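Local coordinates for protein 3-deoxy-D-manno-octulosonate 8-phosphate phosphatase KdsC (Haemophilus influenzae, PDB 4HGP) that hydrolyses 3-deoxy-D-manno-octulosonate 8-phosphate to 3-deoxy-D-manno-octulosonate and inorganic phosphate, using magnesium, in lipopolysaccharide biosynthesis, at residues A[11-16]-A[54-59]. Numbering follows the deposited sequence.
With MG (magnesium ion), chain B; VN4 (oxido(dioxo)vanadium), chain C; KDO (3-deoxy-alpha-D-manno-oct-2-ulopyranosonic acid), chain D.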
ATOM      1  N   VAL A  11      11.745  21.615  14.252  1.00 14.09           N
ATOM      2  CA  VAL A  11      11.833  20.564  13.242  1.00 16.23           C
ATOM      3  C   VAL A  11      11.066  20.953  11.981  1.00 13.85           C
ATOM      4  O   VAL A  11       9.873  21.266  12.039  1.00 14.52           O
ATOM      5  CB  VAL A  11      11.259  19.224  13.750  1.00 15.01           C
ATOM      6  CG1 VAL A  11      11.311  18.190  12.644  1.00 12.08           C
ATOM      7  CG2 VAL A  11      12.013  18.739  14.985  1.00 15.18           C
ATOM      8  N   ILE A  12      11.755  20.923  10.844  1.00 14.20           N
ATOM      9  CA  ILE A  12      11.117  21.154   9.555  1.00 13.33           C
ATOM     10  C   ILE A  12      11.043  19.847   8.765  1.00 13.29           C
ATOM     11  O   ILE A  12      12.044  19.145   8.618  1.00 11.25           O
ATOM     12  CB  ILE A  12      11.882  22.199   8.739  1.00 13.60           C
ATOM     13  CG1 ILE A  12      12.029  23.492   9.551  1.00 15.55           C
ATOM     14  CG2 ILE A  12      11.193  22.432   7.400  1.00 15.09           C
ATOM     15  CD1 ILE A  12      12.863  24.562   8.858  1.00 16.26           C
ATOM     16  N   THR A  13       9.856  19.511   8.273  1.00 13.60           N
ATOM     17  CA  THR A  13       9.696  18.259   7.547  1.00 15.38           C
ATOM     18  C   THR A  13       9.177  18.438   6.123  1.00 12.25           C
ATOM     19  O   THR A  13       8.296  19.251   5.852  1.00 13.13           O
ATOM     20  CB  THR A  13       8.798  17.264   8.318  1.00 14.75           C
ATOM     21  OG1 THR A  13       8.786  15.997   7.647  1.00 14.32           O
ATOM     22  CG2 THR A  13       7.367  17.795   8.458  1.00 13.55           C
ATOM     23  N   ASP A  14       9.760  17.670   5.216  1.00 11.68           N
ATOM     24  CA  ASP A  14       9.232  17.516   3.878  1.00 11.81           C
ATOM     25  C   ASP A  14       7.991  16.613   3.954  1.00 12.66           C
ATOM     26  O   ASP A  14       7.808  15.901   4.935  1.00 13.54           O
ATOM     27  CB  ASP A  14      10.298  16.878   3.005  1.00 11.46           C
ATOM     28  CG  ASP A  14       9.781  16.521   1.657  1.00 13.25           C
ATOM     29  OD1 ASP A  14       9.165  17.404   1.032  1.00 14.52           O
ATOM     30  OD2 ASP A  14       9.950  15.356   1.247  1.00 14.28           O
ATOM     31  N   VAL A  15       7.131  16.641   2.940  1.00 12.07           N
ATOM     32  CA  VAL A  15       5.909  15.839   2.994  1.00 13.52           C
ATOM     33  C   VAL A  15       5.978  14.565   2.172  1.00 13.04           C
ATOM     34  O   VAL A  15       5.871  13.456   2.709  1.00 12.10           O
ATOM     35  CB  VAL A  15       4.683  16.637   2.534  1.00 15.28           C
ATOM     36  CG1 VAL A  15       3.415  15.805   2.683  1.00 14.65           C
ATOM     37  CG2 VAL A  15       4.597  17.946   3.299  1.00 13.98           C
ATOM     38  N   ASP A  16       6.114  14.720   0.862  1.00 11.72           N
ATOM     39  CA  ASP A  16       6.041  13.559  -0.013  1.00 14.27           C
ATOM     40  C   ASP A  16       7.291  12.714   0.162  1.00 11.84           C
ATOM     41  O   ASP A  16       8.418  13.201  -0.023  1.00 14.05           O
ATOM     42  CB  ASP A  16       5.848  13.972  -1.478  1.00 12.88           C
ATOM     43  CG  ASP A  16       4.665  14.904  -1.674  1.00 16.35           C
ATOM     44  OD1 ASP A  16       3.520  14.469  -1.421  1.00 15.31           O
ATOM     45  OD2 ASP A  16       4.875  16.071  -2.086  1.00 15.76           O
ATOM     46  N   VAL A  54       7.121  22.635  15.094  1.00 16.21           N
ATOM     47  CA  VAL A  54       7.177  21.793  13.907  1.00 18.41           C
ATOM     48  C   VAL A  54       6.758  22.610  12.679  1.00 17.47           C
ATOM     49  O   VAL A  54       5.776  23.345  12.722  1.00 19.83           O
ATOM     50  CB  VAL A  54       6.278  20.533  14.066  1.00 16.76           C
ATOM     51  CG1 VAL A  54       6.297  19.682  12.796  1.00 18.70           C
ATOM     52  CG2 VAL A  54       6.706  19.705  15.275  1.00 15.32           C
ATOM     53  N   ALA A  55       7.512  22.497  11.593  1.00 18.57           N
ATOM     54  CA  ALA A  55       7.150  23.178  10.353  1.00 16.73           C
ATOM     55  C   ALA A  55       7.175  22.237   9.156  1.00 18.53           C
ATOM     56  O   ALA A  55       7.889  21.229   9.141  1.00 16.28           O
ATOM     57  CB  ALA A  55       8.057  24.379  10.110  1.00 15.11           C
ATOM     58  N   VAL A  56       6.375  22.573   8.152  1.00 16.55           N
ATOM     59  CA  VAL A  56       6.287  21.777   6.950  1.00 16.10           C
ATOM     60  C   VAL A  56       6.847  22.560   5.776  1.00 15.50           C
ATOM     61  O   VAL A  56       6.562  23.740   5.621  1.00 15.61           O
ATOM     62  CB  VAL A  56       4.837  21.378   6.680  1.00 15.97           C
ATOM     63  CG1 VAL A  56       4.714  20.731   5.326  1.00 17.18           C
ATOM     64  CG2 VAL A  56       4.357  20.449   7.766  1.00 12.81           C
ATOM     65  N   LEU A  57       7.672  21.898   4.967  1.00 16.87           N
ATOM     66  CA  LEU A  57       8.255  22.496   3.775  1.00 16.42           C
ATOM     67  C   LEU A  57       8.117  21.527   2.605  1.00 14.97           C
ATOM     68  O   LEU A  57       8.754  20.474   2.589  1.00 14.90           O
ATOM     69  CB  LEU A  57       9.729  22.833   4.020  1.00 15.43           C
ATOM     70  CG  LEU A  57      10.496  23.544   2.906  1.00 15.87           C
ATOM     71  CD1 LEU A  57       9.743  24.780   2.431  1.00 15.24           C
ATOM     72  CD2 LEU A  57      11.888  23.908   3.387  1.00 14.08           C
ATOM     73  N   SER A  58       7.286  21.892   1.634  1.00 17.28           N
ATOM     74  CA  SER A  58       6.957  21.006   0.520  1.00 17.41           C
ATOM     75  C   SER A  58       7.032  21.716  -0.826  1.00 16.98           C
ATOM     76  O   SER A  58       6.639  22.872  -0.943  1.00 19.69           O
ATOM     77  CB  SER A  58       5.550  20.420   0.709  1.00 17.11           C
ATOM     78  OG  SER A  58       5.194  19.568  -0.364  1.00 16.79           O
ATOM     79  N   GLY A  59       7.530  21.015  -1.838  1.00 17.12           N
ATOM     80  CA  GLY A  59       7.559  21.537  -3.191  1.00 17.96           C
ATOM     81  C   GLY A  59       6.208  21.442  -3.877  1.00 19.40           C
ATOM     82  O   GLY A  59       6.028  21.934  -4.993  1.00 17.83           O
TER
HETATM   83 MG    MG B 201      10.080  14.374  -0.511  1.00 13.63          MG
HETATM   84  V   VN4 C 202       8.258  17.210  -0.855  1.00 18.15           V
HETATM   85  O1  VN4 C 202       6.520  17.416   0.257  1.00 13.71           O
HETATM   86  O2  VN4 C 202       9.051  15.348  -1.347  1.00 18.25           O
HETATM   87  O3  VN4 C 202       9.359  18.937  -1.262  1.00 15.63           O
HETATM   88  C1  KDO D 203       6.025  14.920  -8.746  0.62 18.45           C
HETATM   89  O1A KDO D 203       4.880  15.419  -8.860  0.62 18.86           O
HETATM   90  O1B KDO D 203       6.169  13.676  -8.821  0.62 16.35           O
HETATM   91  C2  KDO D 203       7.220  15.787  -8.500  0.62 18.68           C
HETATM   92  O2  KDO D 203       8.394  14.889  -8.356  0.62 18.07           O
HETATM   93  C3  KDO D 203       7.393  16.502  -9.421  0.62 20.04           C
HETATM   94  C4  KDO D 203       8.187  17.497  -9.286  0.62 21.26           C
HETATM   95  O4  KDO D 203       7.568  18.627 -10.101  0.62 22.86           O
HETATM   96  C5  KDO D 203       8.388  18.099  -7.945  0.62 21.10           C
HETATM   97  O5  KDO D 203       7.451  19.073  -7.873  0.62 23.22           O
HETATM   98  C6  KDO D 203       8.343  17.200  -6.594  0.62 20.36           C
HETATM   99  O6  KDO D 203       7.052  16.565  -7.214  0.62 19.74           O
HETATM  100  C7  KDO D 203       8.142  17.765  -5.453  0.62 19.71           C
HETATM  101  O7  KDO D 203       7.363  18.979  -5.636  0.62 21.94           O
HETATM  102  C8  KDO D 203       9.496  18.091  -4.718  0.62 19.00           C
HETATM  103  O8  KDO D 203       9.444  18.334  -3.355  0.62 16.99           O
HETATM  104  O   HOH W   1       3.058  17.705  -0.821  1.00 14.81           O
HETATM  105  O   HOH W   2      10.075  13.387  -2.330  1.00 10.56           O
HETATM  106  O   HOH W   3      11.649  15.580  -1.108  1.00 17.68           O
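Vanadate oxygen O1 is gripped by two backbone N-H groups: that of Asp16 donates to it nearly straight at 2.8 Å, that of Val15 more obliquely. Ser58 OG comes to 2.6 Å from O1, with Arg60 O also within reach of its hydroxyl. Gly59 N holds a second vanadate oxygen, O3. A chi1 of 173° carries the carboxylate of Asp14 out past the strand, with OD1 2.1 Å from the vanadium and OD2 on magnesium, which also binds Asp16 O and, from outside, Asp107. Asp14 and Asp16 fit the DxD motif of HAD phosphatases, in which the first aspartate is the nucleophile, so the vanadate at Asp14 OD1 probably stands in for the transferred phosphoryl group. A water donates to both Asp16 OD2 and Ser58 OG, bridging the two loops; Asp16 OD1 pairs with Lys34. Behind the site the strands run parallel, tied by Ala55 N to Val11 O (2.7 Å), Thr13 N to Ala55 O and Leu57 N to Thr13 O. On one face Ile12 CG2 meets Leu57 CB at 3.7 Å; on the other, Thr13 and Val56 lie side by side, while Val15 CG2 presses tightly on Val56 CG1 (3.4 Å). Strands 10-13 and 53-57 are neighbours inside the Rossmann-like parallel sheet, flanked by strands 102-106 and 76-78. Helix 84-95 packs on Ile12 and Leu57, and helix 147-158 on Val11 and Thr13 across the sheet.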